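Local coordinates for aldehyde dehydrogenase 12 (PDB 6D97), which catalyses the NAD-dependent oxidation of L-glutamate gamma-semialdehyde, the last step of proline catabolism in plants, at residues A[44-49]-A[57-62]; A[191-196]-A[256-261]; A[195-198]-A[203-206]. One frame throughout, in Å; residues are numbered along the deposited sequence.

Contact 1: residues A[44-49]-A[57-62]; sequences EVQNFV and ANWNWI
The indole of Trp59 meets residues 44-46 through the far end of its six-membered ring, with CZ2, CZ3 and CH2 doing the touching. Among the carbon contacts, Glu44 CB lies 3.7 Å from Trp59 CZ3, and the aliphatic part of Gln46 arrives at the ring edge close to its plane, with CG 4.3 Å from Trp59 CH2. Beside the carbon contacts are two close approaches of oxygen, both oblique to the indole. Val45 O is 3.4 Å from Trp59 CZ3, and Glu44 OE1 stands 3.5 Å from Trp59 CH2. The carboxylate is turned 56° out of the plane of the indole, and its CD is also near Trp59 CH2, at 3.7 Å. Glu44 gets there by placing CG between its backbone N and carbonyl carbon (chi1 60°) and then running on extended, which carries the acid group across the CZ3–CH2 end of the ring.

The two segments belong to one mixed sheet, but they are not neighbours in it: strand 70-74 runs between strands 43-49 and 60-63. Trp59, just ahead of strand 60-63, therefore spans a whole strand with its side chain; its CA is 8.9 Å from Glu44 CA.

Charge enters through that middle strand. Lys73 makes a cation-pi contact with Trp59 and also touches the Glu44 side chain, so its positive charge may ease the presence of a carboxylate beside the indole. Replacing Trp59 by alanine removes the indole, and Lys73 would probably lose its aromatic partner while a gap opened beside Glu44 and Gln46. Within its own segment, Trp59 O accepts a weak hydrogen bond from Asn58 ND2, 3.0 Å long and bent to 134°. In the other segment, Gln46 N is hydrogen-bonded to Glu232 OE1 of helix 229-240.

Contact 2: residues A[191-196]-A[256-261]; sequences PVAIIT and AVMNKL. With NAD (nicotinamide-adenine-dinucleotide), chain E.
Met258 meets Ile195 end on and lies over the C2A border of the NAD adenine. Its CG is 3.8 Å from Ile195 CD1, the two side chains reaching toward each other tip to tip. With CG anti to the backbone N (chi1 -168°) and a bend at chi2 (60°), the thioether is carried toward the strand, so that Met258 CE comes to 3.9 Å from Ile195 CG1 and 4.3 Å from Ala193 CB. The base of the same side chain serves the cofactor: Met258 CB is 3.7 Å from C2A of NAD.

Ile195 divides its branches in a similar way. CD1 faces Met258 and the N3A side of adenine, while CG2 lies 3.2 Å from O4B of the ribose. The contact thus joins strand 191-196, the middle strand of the five-stranded parallel Rossmann sheet, to helix 255-265, which follows edge strand 249-251; the adenosine half of NAD touches both elements.

On the helix, Asn259 supplies the polar grip. Its OD1 accepts a hydrogen bond from N6A of NAD, 2.8 Å long and fairly straight at 161°. That oxygen is also hydrogen-bonded to Lys281 NZ, and ND2 to Asp285 OD2, which probably hold the amide in this orientation.

The chemistry is divided accordingly. Apolar groups in van der Waals contact flank the N3A and C2A side of the base, Ile195 CD1 and Met258 CB lying on opposite sides of its plane, whereas an oriented amide acceptor reads the exocyclic amine, consistent with selection of adenine at this position.

Contact 3: residues A[195-198]-A[203-206]; sequences ITPF and EIPL. With NAD (nicotinamide-adenine-dinucleotide), chain E.
Where strand 191-196 gives way to helix 203-214 in a beta-alpha-beta unit, Thr196 lies against Ile204 and Pro205 in the first turn of the helix. Its methyl does the apolar packing, with Thr196 CG2 3.8 Å from Ile204 CG2 and equally close, 3.8 Å, to Pro205 CA. The Thr196 and Ile204 side chains slide past each other in opposite directions, while Pro205 crosses Thr196 at about a right angle. The Thr196 hydroxyl is turned between its backbone N and carbonyl carbon (chi1 75°), against the flank of the proline ring, where OG1 is 3.7 Å from Pro205 CB. It is a buried polar atom without a hydrogen-bonding partner in the model, set against Pro205 carbons. One residue on, Pro197 CD completes the apolar contact at 4.3 Å from Ile204 CD1.

This is the first crossover of the Rossmann-type nucleotide-binding fold, and alternation along the strand separates its two faces: the CB of Thr196 points to helix 203-214, that of Ile195 away from it and toward the cofactor. The backbone of Thr196 nevertheless serves NAD, its O accepting a hydrogen bond of 3.1 Å from O3B of the ribose. The loop beyond the strand follows the cofactor toward its phosphates. Pro197 CB is 4.0 Å from NAD C5B, and Phe198 presents its ring edge to the PN phosphate, on the nicotinamide side, with CD1 4.0 Å from NAD O2N. Leu367 and Thr368 touch the Phe198 side chain from another loop. Behind the helix turn, Pro205 and Leu206 lean on Met231 of helix 229-240.

Overall arrangement
From the N terminus, contact 1 comes first: it closes the short excursion through strand 52-54 and is complete well before the other two begin. Contacts 2 and 3 both start from strand 191-196 and share Ile195 and Thr196. Contact 3 closes only the short loop into helix 203-214, near the start of the much longer loop of contact 2, which runs through strands 218-223 and 249-251 before returning on helix 255-265. Both touch NAD, though their centres are about 13 Å apart. Contact 1 stays about 8 Å from contact 2 at the nearest atoms; helix 229-240, touched by residues of contacts 1 and 3, links the N-terminal sheet to the Rossmann sheet.

Contact 1: residues A[44-49]-A[57-62]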
# COMPACT_ATOMS: atom_id res chain seq x y z
N GLU A 44 12.32 6.22 -44.96
CA GLU A 44 12.67 4.85 -44.63
C GLU A 44 12.65 4.65 -43.12
O GLU A 44 12.91 5.57 -42.34
CB GLU A 44 14.05 4.45 -45.19
CG GLU A 44 15.22 5.28 -44.71
CD GLU A 44 16.55 4.68 -45.14
OE1 GLU A 44 17.28 4.16 -44.27
OE2 GLU A 44 16.86 4.71 -46.35
N VAL A 45 12.31 3.43 -42.72
CA VAL A 45 12.28 3.02 -41.32
C VAL A 45 13.30 1.91 -41.13
O VAL A 45 13.29 0.92 -41.86
CB VAL A 45 10.88 2.54 -40.89
CG1 VAL A 45 10.87 2.15 -39.42
CG2 VAL A 45 9.86 3.61 -41.17
N GLN A 46 14.18 2.09 -40.15
CA GLN A 46 15.26 1.14 -39.91
C GLN A 46 15.02 0.38 -38.62
O GLN A 46 14.20 0.76 -37.78
CB GLN A 46 16.61 1.86 -39.86
CG GLN A 46 16.96 2.61 -41.13
CD GLN A 46 18.28 3.33 -41.03
OE1 GLN A 46 18.34 4.49 -40.62
NE2 GLN A 46 19.36 2.65 -41.39
N ASN A 47 15.76 -0.70 -38.47
CA ASN A 47 15.82 -1.43 -37.22
C ASN A 47 16.94 -0.87 -36.36
O ASN A 47 17.86 -0.19 -36.84
CB ASN A 47 16.04 -2.92 -37.47
CG ASN A 47 15.09 -3.49 -38.51
OD1 ASN A 47 13.90 -3.68 -38.24
ND2 ASN A 47 15.61 -3.76 -39.70
N PHE A 48 16.86 -1.15 -35.06
CA PHE A 48 17.92 -0.84 -34.12
C PHE A 48 18.24 -2.12 -33.35
O PHE A 48 17.37 -2.67 -32.68
CB PHE A 48 17.52 0.28 -33.16
CG PHE A 48 18.66 0.84 -32.37
CD1 PHE A 48 19.49 1.80 -32.92
CD2 PHE A 48 18.90 0.42 -31.07
CE1 PHE A 48 20.53 2.33 -32.19
CE2 PHE A 48 19.94 0.94 -30.34
CZ PHE A 48 20.76 1.90 -30.90
N VAL A 49 19.48 -2.58 -33.46
CA VAL A 49 19.89 -3.82 -32.82
C VAL A 49 21.38 -3.74 -32.53
O VAL A 49 22.16 -3.18 -33.31
CB VAL A 49 19.55 -5.05 -33.69
CG1 VAL A 49 20.40 -5.08 -34.94
CG2 VAL A 49 19.71 -6.33 -32.89
N ALA A 57 17.99 -7.11 -45.54
CA ALA A 57 18.28 -7.60 -46.88
C ALA A 57 17.31 -7.01 -47.91
O ALA A 57 17.72 -6.65 -49.02
CB ALA A 57 18.23 -9.13 -46.91
N ASN A 58 16.04 -6.88 -47.54
CA ASN A 58 15.05 -6.36 -48.47
C ASN A 58 14.11 -5.39 -47.76
O ASN A 58 13.81 -5.55 -46.58
CB ASN A 58 14.23 -7.48 -49.12
CG ASN A 58 13.88 -7.18 -50.56
OD1 ASN A 58 14.59 -7.59 -51.48
ND2 ASN A 58 12.79 -6.45 -50.77
N TRP A 59 13.66 -4.38 -48.50
CA TRP A 59 12.72 -3.38 -48.01
C TRP A 59 11.31 -3.71 -48.48
O TRP A 59 11.10 -4.28 -49.55
CB TRP A 59 13.10 -1.98 -48.50
CG TRP A 59 14.44 -1.48 -48.06
CD1 TRP A 59 15.65 -1.73 -48.63
CD2 TRP A 59 14.70 -0.60 -46.95
NE1 TRP A 59 16.65 -1.08 -47.95
CE2 TRP A 59 16.09 -0.38 -46.92
CE3 TRP A 59 13.89 0.01 -45.99
CZ2 TRP A 59 16.69 0.43 -45.95
CZ3 TRP A 59 14.49 0.81 -45.03
CH2 TRP A 59 15.88 1.01 -45.02
N ASN A 60 10.33 -3.35 -47.65
CA ASN A 60 8.92 -3.47 -48.00
C ASN A 60 8.29 -2.08 -48.00
O ASN A 60 8.60 -1.25 -47.14
CB ASN A 60 8.18 -4.39 -47.02
N TRP A 61 7.40 -1.84 -48.96
CA TRP A 61 6.80 -0.52 -49.13
C TRP A 61 5.45 -0.46 -48.42
O TRP A 61 4.61 -1.35 -48.59
CB TRP A 61 6.62 -0.18 -50.61
CG TRP A 61 7.88 0.29 -51.29
CD1 TRP A 61 8.65 -0.42 -52.17
CD2 TRP A 61 8.53 1.56 -51.14
NE1 TRP A 61 9.72 0.33 -52.58
CE2 TRP A 61 9.67 1.55 -51.96
CE3 TRP A 61 8.24 2.71 -50.39
CZ2 TRP A 61 10.53 2.65 -52.06
CZ3 TRP A 61 9.10 3.80 -50.49
CH2 TRP A 61 10.23 3.76 -51.32
N ILE A 62 5.26 0.60 -47.64
CA ILE A 62 3.97 0.94 -47.05
C ILE A 62 3.33 2.00 -47.94
O ILE A 62 3.99 2.95 -48.37
CB ILE A 62 4.14 1.47 -45.61
CG1 ILE A 62 4.86 0.43 -44.74
CG2 ILE A 62 2.79 1.86 -45.02
CD1 ILE A 62 4.17 -0.91 -44.68

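Contact 2: residues A[191-196]-A[256-261]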
# COMPACT_ATOMS: atom_id res chain seq x y z
N PRO A 191 15.22 -10.66 -20.58
CA PRO A 191 14.93 -10.48 -22.01
C PRO A 191 13.44 -10.63 -22.26
O PRO A 191 12.84 -11.65 -21.91
CB PRO A 191 15.73 -11.61 -22.67
CG PRO A 191 15.79 -12.68 -21.62
CD PRO A 191 15.79 -11.98 -20.28
N VAL A 192 12.84 -9.59 -22.84
CA VAL A 192 11.40 -9.55 -23.08
C VAL A 192 11.13 -9.01 -24.48
O VAL A 192 12.02 -8.49 -25.15
CB VAL A 192 10.66 -8.70 -22.02
CG1 VAL A 192 10.98 -9.19 -20.62
CG2 VAL A 192 11.01 -7.24 -22.17
N ALA A 193 9.88 -9.13 -24.90
CA ALA A 193 9.43 -8.67 -26.21
C ALA A 193 8.15 -7.87 -26.08
O ALA A 193 7.34 -8.10 -25.17
CB ALA A 193 9.21 -9.85 -27.17
N ILE A 194 7.98 -6.91 -26.99
CA ILE A 194 6.80 -6.05 -27.04
C ILE A 194 6.31 -5.98 -28.47
O ILE A 194 7.09 -5.71 -29.39
CB ILE A 194 7.09 -4.64 -26.50
CG1 ILE A 194 7.68 -4.73 -25.11
CG2 ILE A 194 5.82 -3.82 -26.46
CD1 ILE A 194 8.28 -3.43 -24.63
N ILE A 195 5.01 -6.23 -28.66
CA ILE A 195 4.39 -6.28 -29.98
C ILE A 195 3.11 -5.45 -29.92
O ILE A 195 2.21 -5.76 -29.13
CB ILE A 195 4.07 -7.73 -30.40
CG1 ILE A 195 5.33 -8.59 -30.32
CG2 ILE A 195 3.49 -7.75 -31.80
CD1 ILE A 195 5.08 -10.06 -30.52
N THR A 196 3.03 -4.40 -30.73
CA THR A 196 1.93 -3.44 -30.69
C THR A 196 1.34 -3.21 -32.07
O THR A 196 2.01 -3.44 -33.09
CB THR A 196 2.40 -2.11 -30.09
OG1 THR A 196 3.19 -1.39 -31.04
CG2 THR A 196 3.21 -2.34 -28.83
N ALA A 256 4.83 -13.32 -39.00
CA ALA A 256 5.39 -14.67 -39.02
C ALA A 256 6.84 -14.68 -38.58
O ALA A 256 7.27 -15.60 -37.86
CB ALA A 256 5.25 -15.28 -40.41
N VAL A 257 7.63 -13.69 -39.00
CA VAL A 257 9.02 -13.63 -38.58
C VAL A 257 9.12 -13.32 -37.09
O VAL A 257 9.92 -13.93 -36.37
CB VAL A 257 9.79 -12.60 -39.42
CG1 VAL A 257 11.15 -12.34 -38.79
CG2 VAL A 257 9.96 -13.10 -40.84
N MET A 258 8.30 -12.38 -36.61
CA MET A 258 8.29 -12.08 -35.18
C MET A 258 7.93 -13.31 -34.37
O MET A 258 8.45 -13.51 -33.26
CB MET A 258 7.32 -10.94 -34.89
CG MET A 258 7.45 -10.37 -33.49
SD MET A 258 9.10 -9.70 -33.19
CE MET A 258 9.03 -9.38 -31.43
N ASN A 259 7.03 -14.15 -34.90
CA ASN A 259 6.69 -15.40 -34.23
C ASN A 259 7.91 -16.29 -34.10
O ASN A 259 8.16 -16.86 -33.03
CB ASN A 259 5.58 -16.11 -35.01
CG ASN A 259 4.60 -16.83 -34.10
OD1 ASN A 259 3.38 -16.74 -34.29
ND2 ASN A 259 5.11 -17.54 -33.10
N LYS A 260 8.69 -16.41 -35.17
CA LYS A 260 9.90 -17.23 -35.12
C LYS A 260 10.89 -16.69 -34.10
O LYS A 260 11.52 -17.46 -33.36
CB LYS A 260 10.56 -17.31 -36.49
CG LYS A 260 9.72 -17.90 -37.60
CD LYS A 260 10.54 -17.91 -38.88
CE LYS A 260 9.69 -17.69 -40.12
NZ LYS A 260 8.83 -18.86 -40.42
N LEU A 261 11.05 -15.36 -34.04
CA LEU A 261 11.98 -14.77 -33.09
C LEU A 261 11.57 -15.08 -31.65
O LEU A 261 12.42 -15.36 -30.80
CB LEU A 261 12.07 -13.27 -33.31
CG LEU A 261 12.88 -12.50 -32.26
CD1 LEU A 261 14.32 -13.00 -32.22
CD2 LEU A 261 12.84 -11.01 -32.54
PA NAD E . -2.71 -7.84 -35.09
O1A NAD E . -2.90 -9.06 -34.13
O2A NAD E . -3.01 -7.97 -36.50
O5B NAD E . -1.36 -7.27 -35.29
C5B NAD E . -0.72 -6.59 -34.24
C4B NAD E . 0.79 -6.81 -34.18
O4B NAD E . 1.14 -8.16 -33.94
C3B NAD E . 1.50 -6.34 -35.40
O3B NAD E . 2.69 -5.74 -35.07
C2B NAD E . 1.72 -7.59 -36.14
O2B NAD E . 2.81 -7.48 -36.98
C1B NAD E . 1.95 -8.54 -35.03
N9A NAD E . 1.70 -9.93 -35.33
C8A NAD E . 0.70 -10.47 -36.12
N7A NAD E . 0.82 -11.80 -36.12
C5A NAD E . 1.89 -12.18 -35.31
C6A NAD E . 2.46 -13.38 -34.94
N6A NAD E . 1.91 -14.61 -35.44
N1A NAD E . 3.52 -13.40 -34.12
C2A NAD E . 4.06 -12.26 -33.63
N3A NAD E . 3.53 -11.05 -33.97
C4A NAD E . 2.46 -10.99 -34.79
O3 NAD E . -3.45 -6.60 -34.85
PN NAD E . -4.54 -5.94 -35.80
O1N NAD E . -5.15 -4.81 -34.90
O2N NAD E . -3.90 -5.28 -36.99
O5D NAD E . -5.65 -6.86 -36.23

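Contact 3: residues A[195-198]-A[203-206]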
# COMPACT_ATOMS: atom_id res chain seq x y z
N ILE A 195 5.01 -6.23 -28.66
CA ILE A 195 4.39 -6.28 -29.98
C ILE A 195 3.11 -5.45 -29.92
O ILE A 195 2.21 -5.76 -29.13
CB ILE A 195 4.07 -7.73 -30.40
CG1 ILE A 195 5.33 -8.59 -30.32
CG2 ILE A 195 3.49 -7.75 -31.80
CD1 ILE A 195 5.08 -10.06 -30.52
N THR A 196 3.03 -4.40 -30.73
CA THR A 196 1.93 -3.44 -30.69
C THR A 196 1.34 -3.21 -32.07
O THR A 196 2.01 -3.44 -33.09
CB THR A 196 2.40 -2.11 -30.09
OG1 THR A 196 3.19 -1.39 -31.04
CG2 THR A 196 3.21 -2.34 -28.83
N PRO A 197 0.08 -2.72 -32.14
CA PRO A 197 -0.62 -2.66 -33.44
C PRO A 197 -0.54 -1.31 -34.13
O PRO A 197 0.23 -0.42 -33.74
CB PRO A 197 -2.06 -2.99 -33.04
CG PRO A 197 -2.20 -2.30 -31.72
CD PRO A 197 -0.83 -2.36 -31.04
N PHE A 198 -1.38 -1.13 -35.15
CA PHE A 198 -1.27 0.03 -36.02
C PHE A 198 -1.93 1.28 -35.45
O PHE A 198 -1.51 2.39 -35.76
CB PHE A 198 -1.89 -0.28 -37.39
CG PHE A 198 -3.39 -0.21 -37.40
CD1 PHE A 198 -4.15 -1.32 -37.05
CD2 PHE A 198 -4.05 0.96 -37.76
CE1 PHE A 198 -5.53 -1.26 -37.06
CE2 PHE A 198 -5.43 1.02 -37.77
CZ PHE A 198 -6.17 -0.09 -37.42
N GLU A 203 1.50 5.84 -28.37
CA GLU A 203 1.12 5.72 -26.96
C GLU A 203 1.34 4.31 -26.44
O GLU A 203 1.95 4.12 -25.38
CB GLU A 203 -0.35 6.13 -26.79
CG GLU A 203 -0.87 6.03 -25.37
CD GLU A 203 -2.33 6.42 -25.28
OE1 GLU A 203 -2.80 7.17 -26.16
OE2 GLU A 203 -3.00 5.99 -24.32
N ILE A 204 0.85 3.30 -27.15
CA ILE A 204 0.94 1.92 -26.67
C ILE A 204 2.39 1.46 -26.63
O ILE A 204 2.86 1.04 -25.56
CB ILE A 204 0.07 0.98 -27.51
CG1 ILE A 204 -1.41 1.33 -27.37
CG2 ILE A 204 0.33 -0.46 -27.11
CD1 ILE A 204 -2.31 0.53 -28.28
N PRO A 205 3.15 1.52 -27.74
CA PRO A 205 4.54 1.03 -27.67
C PRO A 205 5.43 1.81 -26.72
O PRO A 205 6.24 1.20 -26.01
CB PRO A 205 5.02 1.13 -29.12
CG PRO A 205 4.09 2.07 -29.78
CD PRO A 205 2.78 1.91 -29.11
N LEU A 206 5.30 3.14 -26.67
CA LEU A 206 6.17 3.92 -25.78
C LEU A 206 5.93 3.58 -24.32
O LEU A 206 6.88 3.41 -23.55
CB LEU A 206 5.96 5.42 -26.01
CG LEU A 206 6.64 6.34 -24.99
CD1 LEU A 206 8.15 6.25 -25.11
CD2 LEU A 206 6.18 7.79 -25.14
PA NAD E . -2.71 -7.84 -35.09
O1A NAD E . -2.90 -9.06 -34.13
O2A NAD E . -3.01 -7.97 -36.50
O5B NAD E . -1.36 -7.27 -35.29
C5B NAD E . -0.72 -6.59 -34.24
C4B NAD E . 0.79 -6.81 -34.18
O4B NAD E . 1.14 -8.16 -33.94
C3B NAD E . 1.50 -6.34 -35.40
O3B NAD E . 2.69 -5.74 -35.07
C2B NAD E . 1.72 -7.59 -36.14
O2B NAD E . 2.81 -7.48 -36.98
C1B NAD E . 1.95 -8.54 -35.03
N9A NAD E . 1.70 -9.93 -35.33
C8A NAD E . 0.70 -10.47 -36.12
N7A NAD E . 0.82 -11.80 -36.12
C5A NAD E . 1.89 -12.18 -35.31
C6A NAD E . 2.46 -13.38 -34.94
N6A NAD E . 1.91 -14.61 -35.44
N1A NAD E . 3.52 -13.40 -34.12
C2A NAD E . 4.06 -12.26 -33.63
N3A NAD E . 3.53 -11.05 -33.97
C4A NAD E . 2.46 -10.99 -34.79
O3 NAD E . -3.45 -6.60 -34.85
PN NAD E . -4.54 -5.94 -35.80
O1N NAD E . -5.15 -4.81 -34.90
O2N NAD E . -3.90 -5.28 -36.99
O5D NAD E . -5.65 -6.86 -36.23